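Local coordinates for endoribonuclease MazF3 (PDB 5UCT), which is the toxin of a type II toxin-antitoxin system, an endoribonuclease that cleaves mRNA and 23S rRNA, mainly after the first two uridines of UUCCU, at residues R2-I6 / V15-E21; T28-P34 / N64-V70; L42-V48 / S58-D63. All coordinates share one frame; numbering follows the deposited sequence.

Contact 1: R2-I6 / V15-E21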
loop_
_atom_site.group_PDB
_atom_site.type_symbol
_atom_site.label_atom_id
_atom_site.label_comp_id
_atom_site.label_asym_id
_atom_site.label_seq_id
_atom_site.Cartn_x
_atom_site.Cartn_y
_atom_site.Cartn_z
ATOM N N ARG A 2 6.187 0.826 14.770
ATOM C CA ARG A 2 6.425 1.311 13.416
ATOM C C ARG A 2 7.921 1.327 13.096
ATOM O O ARG A 2 8.515 2.396 12.954
ATOM C CB ARG A 2 5.830 2.710 13.250
ATOM C CG ARG A 2 5.672 3.157 11.814
ATOM C CD ARG A 2 4.583 2.368 11.109
ATOM N NE ARG A 2 3.251 2.744 11.568
ATOM C CZ ARG A 2 2.122 2.202 11.121
ATOM N NH1 ARG A 2 2.155 1.248 10.200
ATOM N NH2 ARG A 2 0.956 2.614 11.599
ATOM N N PRO A 3 8.527 0.148 12.973
ATOM C CA PRO A 3 9.982 0.067 12.822
ATOM C C PRO A 3 10.436 0.383 11.401
ATOM O O PRO A 3 9.640 0.518 10.471
ATOM C CB PRO A 3 10.289 -1.388 13.188
ATOM C CG PRO A 3 9.068 -2.124 12.778
ATOM C CD PRO A 3 7.905 -1.189 13.017
ATOM N N ILE A 4 11.756 0.495 11.257
ATOM C CA ILE A 4 12.410 0.816 9.992
ATOM C C ILE A 4 13.483 -0.236 9.749
ATOM O O ILE A 4 14.518 -0.237 10.428
ATOM C CB ILE A 4 13.030 2.221 9.999
ATOM C CG1 ILE A 4 12.000 3.274 10.403
ATOM C CG2 ILE A 4 13.632 2.545 8.639
ATOM C CD1 ILE A 4 12.537 4.694 10.352
ATOM N N HIS A 5 13.253 -1.114 8.780
ATOM C CA HIS A 5 14.204 -2.152 8.411
ATOM C C HIS A 5 14.881 -1.809 7.090
ATOM O O HIS A 5 14.465 -0.905 6.361
ATOM C CB HIS A 5 13.513 -3.516 8.292
ATOM C CG HIS A 5 12.947 -4.026 9.580
ATOM N ND1 HIS A 5 11.687 -3.689 10.024
ATOM C CD2 HIS A 5 13.468 -4.853 10.516
ATOM C CE1 HIS A 5 11.456 -4.284 11.180
ATOM N NE2 HIS A 5 12.522 -4.996 11.501
ATOM N N ILE A 6 15.945 -2.545 6.798
ATOM C CA ILE A 6 16.506 -2.616 5.454
ATOM C C ILE A 6 15.803 -3.748 4.723
ATOM O O ILE A 6 15.589 -4.827 5.290
ATOM C CB ILE A 6 18.031 -2.834 5.495
ATOM C CG1 ILE A 6 18.719 -1.676 6.219
ATOM C CG2 ILE A 6 18.594 -2.985 4.089
ATOM C CD1 ILE A 6 20.225 -1.820 6.326
ATOM N N VAL A 15 13.141 0.912 4.556
ATOM C CA VAL A 15 11.697 0.842 4.364
ATOM C C VAL A 15 10.981 1.091 5.685
ATOM O O VAL A 15 11.523 0.850 6.768
ATOM C CB VAL A 15 11.258 -0.517 3.772
ATOM C CG1 VAL A 15 11.839 -0.710 2.380
ATOM C CG2 VAL A 15 11.661 -1.657 4.695
ATOM N N LEU A 16 9.747 1.580 5.581
ATOM C CA LEU A 16 8.857 1.754 6.721
ATOM C C LEU A 16 7.860 0.604 6.734
ATOM O O LEU A 16 7.130 0.406 5.758
ATOM C CB LEU A 16 8.117 3.090 6.646
ATOM C CG LEU A 16 7.177 3.444 7.804
ATOM C CD1 LEU A 16 7.946 3.687 9.096
ATOM C CD2 LEU A 16 6.321 4.653 7.456
ATOM N N ILE A 17 7.826 -0.146 7.830
ATOM C CA ILE A 17 6.903 -1.272 7.943
ATOM C C ILE A 17 5.483 -0.725 8.059
ATOM O O ILE A 17 5.090 -0.210 9.109
ATOM C CB ILE A 17 7.249 -2.169 9.136
ATOM C CG1 ILE A 17 8.694 -2.665 9.037
ATOM C CG2 ILE A 17 6.273 -3.326 9.215
ATOM C CD1 ILE A 17 8.994 -3.494 7.801
ATOM N N LEU A 18 4.709 -0.835 6.978
ATOM C CA LEU A 18 3.330 -0.364 7.009
ATOM C C LEU A 18 2.411 -1.364 7.696
ATOM O O LEU A 18 1.488 -0.965 8.415
ATOM C CB LEU A 18 2.837 -0.075 5.593
ATOM C CG LEU A 18 3.414 1.174 4.936
ATOM C CD1 LEU A 18 2.686 1.465 3.639
ATOM C CD2 LEU A 18 3.325 2.361 5.886
ATOM N N THR A 19 2.643 -2.659 7.478
ATOM C CA THR A 19 1.852 -3.686 8.142
ATOM C C THR A 19 1.904 -3.502 9.653
ATOM O O THR A 19 2.960 -3.209 10.223
ATOM C CB THR A 19 2.365 -5.079 7.767
ATOM O OG1 THR A 19 2.384 -5.217 6.342
ATOM C CG2 THR A 19 1.470 -6.159 8.365
ATOM N N ARG A 20 0.748 -3.655 10.296
ATOM C CA ARG A 20 0.666 -3.533 11.744
ATOM C C ARG A 20 1.576 -4.552 12.415
ATOM O O ARG A 20 1.611 -5.723 12.025
ATOM C CB ARG A 20 -0.783 -3.724 12.196
ATOM C CG ARG A 20 -1.432 -5.011 11.695
ATOM C CD ARG A 20 -2.947 -5.000 11.842
ATOM N NE ARG A 20 -3.530 -6.294 11.485
ATOM C CZ ARG A 20 -3.757 -6.698 10.239
ATOM N NH1 ARG A 20 -3.453 -5.910 9.218
ATOM N NH2 ARG A 20 -4.285 -7.891 10.014
ATOM N N GLU A 21 2.326 -4.102 13.423
ATOM C CA GLU A 21 3.190 -5.015 14.163
ATOM C C GLU A 21 2.398 -6.039 14.966
ATOM O O GLU A 21 2.986 -7.009 15.458
ATOM C CB GLU A 21 4.125 -4.233 15.089
ATOM C CG GLU A 21 5.349 -5.027 15.529
ATOM C CD GLU A 21 6.297 -4.223 16.392
ATOM O OE1 GLU A 21 6.122 -2.992 16.487
ATOM O OE2 GLU A 21 7.220 -4.828 16.976
#
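Val15 N donates to His5 O over 2.9 Å, the shorter of two sound backbone bonds between 2-6 and 15-21; the other runs from Ile17 N to Pro3 O (3.3 Å, nearly straight at 174°). These ties pair strands 3-8 and 12-17 as the N-terminal beta hairpin of the SH3-like MazF toxin fold, their short segments turned 135°. Arg2 precedes the strand and reaches over its partner. Its chain leaves CA with CG anti to the backbone N (chi1 -164°), then bends at the next two bonds, wrapping Arg2 CG over Leu16 CD1 at 3.6 Å and bringing the guanidinium edge-on to the loop that follows strand 12-17. Ile17 O lies in the guanidinium plane and takes a weak bond from Arg2 NH1 at 3.5 Å. The arginine's stronger partner is across the dimer: Arg2 NH2 donates to Phe96 O of the second subunit. On the other face of the sheet from Leu16, Ile17 packs against Leu73 of strand 73-79, and its CG1 branch faces the edge of the His5 ring near ND1. The same branch meets the Pro3 ring at about a right angle, with Ile17 CG1 3.8 Å from Pro3 CG.

Contact 2: T28-P34 / N64-V70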
loop_
_atom_site.group_PDB
_atom_site.type_symbol
_atom_site.label_atom_id
_atom_site.label_comp_id
_atom_site.label_asym_id
_atom_site.label_seq_id
_atom_site.Cartn_x
_atom_site.Cartn_y
_atom_site.Cartn_z
ATOM N N THR A 28 3.667 -14.213 6.340
ATOM C CA THR A 28 4.849 -14.448 5.525
ATOM C C THR A 28 5.205 -13.260 4.644
ATOM O O THR A 28 6.303 -13.237 4.076
ATOM C CB THR A 28 4.651 -15.684 4.641
ATOM O OG1 THR A 28 3.503 -15.495 3.805
ATOM C CG2 THR A 28 4.452 -16.922 5.496
ATOM N N ASN A 29 4.310 -12.288 4.510
ATOM C CA ASN A 29 4.564 -11.074 3.755
ATOM C C ASN A 29 4.377 -9.864 4.663
ATOM O O ASN A 29 3.780 -9.952 5.738
ATOM C CB ASN A 29 3.636 -10.975 2.536
ATOM C CG ASN A 29 3.752 -12.177 1.617
ATOM O OD1 ASN A 29 4.849 -12.557 1.204
ATOM N ND2 ASN A 29 2.618 -12.786 1.298
ATOM N N VAL A 30 4.902 -8.727 4.217
ATOM C CA VAL A 30 4.813 -7.481 4.971
ATOM C C VAL A 30 4.735 -6.327 3.982
ATOM O O VAL A 30 5.475 -6.289 2.994
ATOM C CB VAL A 30 6.007 -7.321 5.940
ATOM C CG1 VAL A 30 7.328 -7.497 5.201
ATOM C CG2 VAL A 30 5.957 -5.971 6.641
ATOM N N THR A 31 3.814 -5.400 4.234
ATOM C CA THR A 31 3.662 -4.218 3.399
ATOM C C THR A 31 4.563 -3.115 3.935
ATOM O O THR A 31 4.533 -2.806 5.130
ATOM C CB THR A 31 2.206 -3.750 3.368
ATOM O OG1 THR A 31 1.371 -4.814 2.899
ATOM C CG2 THR A 31 2.049 -2.555 2.441
ATOM N N VAL A 32 5.372 -2.533 3.049
ATOM C CA VAL A 32 6.378 -1.554 3.430
ATOM C C VAL A 32 6.255 -0.321 2.544
ATOM O O VAL A 32 5.640 -0.352 1.476
ATOM C CB VAL A 32 7.808 -2.129 3.342
ATOM C CG1 VAL A 32 7.955 -3.339 4.252
ATOM C CG2 VAL A 32 8.144 -2.497 1.906
ATOM N N ALA A 33 6.850 0.776 3.010
ATOM C CA ALA A 33 6.959 2.008 2.239
ATOM C C ALA A 33 8.432 2.360 2.092
ATOM O O ALA A 33 9.127 2.516 3.110
ATOM C CB ALA A 33 6.197 3.155 2.907
ATOM N N PRO A 34 8.955 2.493 0.877
ATOM C CA PRO A 34 10.391 2.728 0.712
ATOM C C PRO A 34 10.783 4.135 1.132
ATOM O O PRO A 34 9.969 5.060 1.157
ATOM C CB PRO A 34 10.612 2.516 -0.788
ATOM C CG PRO A 34 9.305 2.876 -1.400
ATOM C CD PRO A 34 8.251 2.443 -0.415
ATOM N N ASN A 64 4.679 4.558 -3.300
ATOM C CA ASN A 64 5.386 3.392 -3.814
ATOM C C ASN A 64 5.394 2.251 -2.807
ATOM O O ASN A 64 6.370 1.509 -2.698
ATOM C CB ASN A 64 6.817 3.755 -4.207
ATOM C CG ASN A 64 6.877 4.812 -5.287
ATOM O OD1 ASN A 64 7.475 5.870 -5.101
ATOM N ND2 ASN A 64 6.268 4.525 -6.431
ATOM N N THR A 65 4.311 2.093 -2.053
ATOM C CA THR A 65 4.250 1.018 -1.073
ATOM C C THR A 65 4.244 -0.340 -1.768
ATOM O O THR A 65 3.689 -0.505 -2.858
ATOM C CB THR A 65 3.007 1.155 -0.195
ATOM O OG1 THR A 65 1.861 0.720 -0.939
ATOM C CG2 THR A 65 2.812 2.607 0.230
ATOM N N GLN A 66 4.878 -1.320 -1.127
ATOM C CA GLN A 66 5.010 -2.654 -1.692
ATOM C C GLN A 66 4.810 -3.689 -0.596
ATOM O O GLN A 66 5.131 -3.450 0.571
ATOM C CB GLN A 66 6.386 -2.856 -2.347
ATOM C CG GLN A 66 6.720 -1.857 -3.454
ATOM C CD GLN A 66 6.166 -2.266 -4.803
ATOM O OE1 GLN A 66 5.538 -3.312 -4.935
ATOM N NE2 GLN A 66 6.409 -1.444 -5.817
ATOM N N THR A 67 4.273 -4.844 -0.985
ATOM C CA THR A 67 4.182 -6.012 -0.113
ATOM C C THR A 67 5.261 -6.997 -0.547
ATOM O O THR A 67 5.186 -7.565 -1.642
ATOM C CB THR A 67 2.796 -6.652 -0.180
ATOM O OG1 THR A 67 1.812 -5.719 0.280
ATOM C CG2 THR A 67 2.746 -7.892 0.690
ATOM N N ILE A 68 6.262 -7.193 0.307
ATOM C CA ILE A 68 7.417 -8.028 -0.018
ATOM C C ILE A 68 7.411 -9.262 0.878
ATOM O O ILE A 68 6.783 -9.244 1.946
ATOM C CB ILE A 68 8.733 -7.244 0.132
ATOM C CG1 ILE A 68 9.010 -6.934 1.609
ATOM C CG2 ILE A 68 8.683 -5.961 -0.673
ATOM C CD1 ILE A 68 10.350 -6.277 1.853
ATOM N N PRO A 69 8.076 -10.350 0.490
ATOM C CA PRO A 69 8.220 -11.480 1.412
ATOM C C PRO A 69 9.066 -11.084 2.611
ATOM O O PRO A 69 9.967 -10.250 2.514
ATOM C CB PRO A 69 8.919 -12.549 0.564
ATOM C CG PRO A 69 8.687 -12.138 -0.852
ATOM C CD PRO A 69 8.648 -10.644 -0.835
ATOM N N VAL A 70 8.760 -11.694 3.760
ATOM C CA VAL A 70 9.561 -11.458 4.957
ATOM C C VAL A 70 10.997 -11.936 4.756
ATOM O O VAL A 70 11.917 -11.441 5.420
ATOM C CB VAL A 70 8.891 -12.125 6.183
ATOM C CG1 VAL A 70 9.765 -12.023 7.424
ATOM C CG2 VAL A 70 7.542 -11.481 6.459
#
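Strands 29-34 and 66-69 run antiparallel with a strong twist, their short axes 4.5 Å apart at closest and turned 133°, and reciprocal backbone bonds join Val30 to Ile68 and Val32 to Gln66. One more, from Val70 N to Thr28 O (2.9 Å), closes the far end. On the face carrying Val30 and Ile68 the two side chains lie side by side, touching through Val30 CG1 and Ile68 CG1 at 4.0 Å. Val30 can do this because CG1 sits between its backbone N and carbonyl carbon (chi1 52°), which also brings Val30 CG1 to 4.2 Å from Val70 CG2. This ladder belongs to the curled sheet of the SH3-like MazF fold, and its Thr31 and Thr67 side, with the end at Thr65 and Gln66, meets the second subunit. There Thr31 and Thr67 approach at a slant, Thr31 OG1 to Thr67 OG1 2.8 Å. Thr67 OG1 hydrogen-bonds to Thr65 O of the second subunit, and Gln66 NE2 donates to Thr67 O of that subunit. At the other end the Pro34 ring lies across Asn64 at about a right angle, with Pro34 CG 3.9 Å from Asn64 CB.

Contact 3: L42-V48 / S58-D63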
loop_
_atom_site.group_PDB
_atom_site.type_symbol
_atom_site.label_atom_id
_atom_site.label_comp_id
_atom_site.label_asym_id
_atom_site.label_seq_id
_atom_site.Cartn_x
_atom_site.Cartn_y
_atom_site.Cartn_z
ATOM N N LEU A 42 6.179 16.042 -2.626
ATOM C CA LEU A 42 4.809 15.574 -2.754
ATOM C C LEU A 42 4.151 15.518 -1.380
ATOM O O LEU A 42 4.816 15.316 -0.363
ATOM C CB LEU A 42 4.764 14.193 -3.414
ATOM C CG LEU A 42 5.227 14.124 -4.873
ATOM C CD1 LEU A 42 5.423 12.682 -5.335
ATOM C CD2 LEU A 42 4.238 14.844 -5.778
ATOM N N ALA A 43 2.830 15.707 -1.360
ATOM C CA ALA A 43 2.096 15.597 -0.104
ATOM C C ALA A 43 2.181 14.194 0.481
ATOM O O ALA A 43 2.075 14.027 1.701
ATOM C CB ALA A 43 0.636 15.997 -0.309
ATOM N N THR A 44 2.351 13.179 -0.365
ATOM C CA THR A 44 2.383 11.790 0.077
ATOM C C THR A 44 3.735 11.381 0.647
ATOM O O THR A 44 4.002 10.182 0.775
ATOM C CB THR A 44 2.011 10.857 -1.080
ATOM O OG1 THR A 44 3.065 10.856 -2.054
ATOM C CG2 THR A 44 0.729 11.332 -1.744
ATOM N N GLU A 45 4.587 12.340 0.989
ATOM C CA GLU A 45 5.893 12.064 1.562
ATOM C C GLU A 45 5.896 12.426 3.042
ATOM O O GLU A 45 5.199 13.350 3.474
ATOM C CB GLU A 45 6.988 12.840 0.825
ATOM C CG GLU A 45 7.081 12.528 -0.663
ATOM C CD GLU A 45 8.060 13.431 -1.388
ATOM O OE1 GLU A 45 8.400 14.503 -0.843
ATOM O OE2 GLU A 45 8.492 13.068 -2.500
ATOM N N VAL A 46 6.685 11.683 3.820
ATOM C CA VAL A 46 6.855 11.935 5.243
ATOM C C VAL A 46 8.346 12.085 5.515
ATOM O O VAL A 46 9.116 11.158 5.242
ATOM C CB VAL A 46 6.258 10.823 6.119
ATOM C CG1 VAL A 46 6.446 11.151 7.593
ATOM C CG2 VAL A 46 4.782 10.630 5.805
ATOM N N PRO A 47 8.807 13.217 6.038
ATOM C CA PRO A 47 10.250 13.414 6.213
ATOM C C PRO A 47 10.820 12.547 7.325
ATOM O O PRO A 47 10.214 12.383 8.388
ATOM C CB PRO A 47 10.370 14.905 6.556
ATOM C CG PRO A 47 9.067 15.515 6.128
ATOM C CD PRO A 47 8.044 14.444 6.320
ATOM N N VAL A 48 12.000 11.986 7.060
ATOM C CA VAL A 48 12.795 11.271 8.052
ATOM C C VAL A 48 14.247 11.690 7.866
ATOM O O VAL A 48 14.672 12.047 6.764
ATOM C CB VAL A 48 12.641 9.736 7.931
ATOM C CG1 VAL A 48 11.244 9.301 8.353
ATOM C CG2 VAL A 48 12.937 9.283 6.510
ATOM N N SER A 58 16.016 12.113 4.338
ATOM C CA SER A 58 15.285 11.270 3.402
ATOM C C SER A 58 13.789 11.441 3.645
ATOM O O SER A 58 13.366 12.220 4.503
ATOM C CB SER A 58 15.732 9.812 3.538
ATOM O OG SER A 58 15.439 9.085 2.364
ATOM N N VAL A 59 12.981 10.717 2.867
ATOM C CA VAL A 59 11.529 10.817 2.961
ATOM C C VAL A 59 10.912 9.441 2.759
ATOM O O VAL A 59 11.439 8.607 2.018
ATOM C CB VAL A 59 10.943 11.820 1.941
ATOM C CG1 VAL A 59 11.304 13.251 2.314
ATOM C CG2 VAL A 59 11.425 11.489 0.532
ATOM N N VAL A 60 9.787 9.209 3.429
ATOM C CA VAL A 60 8.998 7.997 3.229
ATOM C C VAL A 60 8.068 8.221 2.042
ATOM O O VAL A 60 7.205 9.104 2.076
ATOM C CB VAL A 60 8.203 7.637 4.491
ATOM C CG1 VAL A 60 7.240 6.492 4.207
ATOM C CG2 VAL A 60 9.145 7.273 5.627
ATOM N N SER A 61 8.244 7.424 0.990
ATOM C CA SER A 61 7.472 7.565 -0.246
ATOM C C SER A 61 6.239 6.674 -0.158
ATOM O O SER A 61 6.303 5.471 -0.424
ATOM C CB SER A 61 8.331 7.208 -1.456
ATOM O OG SER A 61 7.551 7.133 -2.636
ATOM N N CYS A 62 5.103 7.269 0.208
ATOM C CA CYS A 62 3.865 6.519 0.380
ATOM C C CYS A 62 3.157 6.218 -0.934
ATOM O O CYS A 62 2.147 5.508 -0.922
ATOM C CB CYS A 62 2.915 7.277 1.307
ATOM S SG CYS A 62 3.376 7.204 3.052
ATOM N N ASP A 63 3.639 6.744 -2.058
ATOM C CA ASP A 63 3.063 6.397 -3.349
ATOM C C ASP A 63 3.663 5.131 -3.941
ATOM O O ASP A 63 3.188 4.671 -4.986
ATOM C CB ASP A 63 3.241 7.553 -4.335
ATOM C CG ASP A 63 2.089 8.530 -4.296
ATOM O OD1 ASP A 63 0.929 8.074 -4.278
ATOM O OD2 ASP A 63 2.346 9.751 -4.280
HETATM O O HOH W 1 4.941 9.219 -2.004
#
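Thr44 and Asp63 bring their side chains together at about a right angle where the turn leading into strand 45-48 meets the end of 58-63, and Thr44 OG1 donates to Asp63 OD2 over 2.6 Å. The hydroxyl comes to the carboxylate from above its plane, 59° out of it. In Thr44, OG1 occupies the position between backbone N and carbonyl carbon (chi1 70°), which aims it at Asp63, while CG2 lies anti to the carbonyl carbon and also borders the carboxylate. A water molecule adds to the join: it donates to Thr44 OG1 and accepts from Asp63 N at 2.8 Å, so the hydroxyl is engaged by both water and carboxylate. Thr44 O in turn accepts from Cys62 N, 3.2 Å away.

Beside this, Glu45 closes a type I turn from Leu42. Its CG stands anti to the carbonyl carbon and the chain extends beyond it, carrying OE1 back to the Leu42 N for a weak bond and OE2 to Arg40 N. Further along, the strands 45-48 and 58-61 form an antiparallel hairpin; Val60 N reaches Val46 O at 2.7 Å, almost straight (173°). Here the valines differ by rotamer. Val46 and Val60 both set CG1 anti to the backbone N, and meet CB to CB at 4.1 Å. Val48 has CG1 anti to the carbonyl carbon instead, which brings it to 4.0 Å from Val60 CG2, the two chains slanting past each other.

The hairpin hangs on strand 29-36 through backbone bonds of Val59 to Thr36 and of Ser61 to Pro34, with Val60 packed on Ala33 and Ile35. Helix 85-96 lies against the face carrying Val46, Ala91 meeting Val46 and Cys62, and Ala95 meeting Thr44 and Asp63.

Overall arrangement
The three contacts are parts of one curled sheet, with strand 29-36 of contact 2 bordering 12-17 of contact 1 and 58-61 of contact 3. Contacts 1 and 2 lie with centres about 9 Å apart and meet where Thr19 OG1 and Leu18 N reach Thr31 N and Thr31 O, at 2.6 Å and 2.7 Å, probably as hydrogen bonds. Contact 3 is about 16 Å from contact 2, centre to centre, yet its 58-63 segment runs directly into 64-70, and Ala33 CB lies 3.7 Å from Val60 CG1. Contact 1 (centre about 14 Å from that of contact 3) touches it by packing of Leu16 CD2 on Val60 CG1, 3.8 Å. All three contacts reach the second subunit.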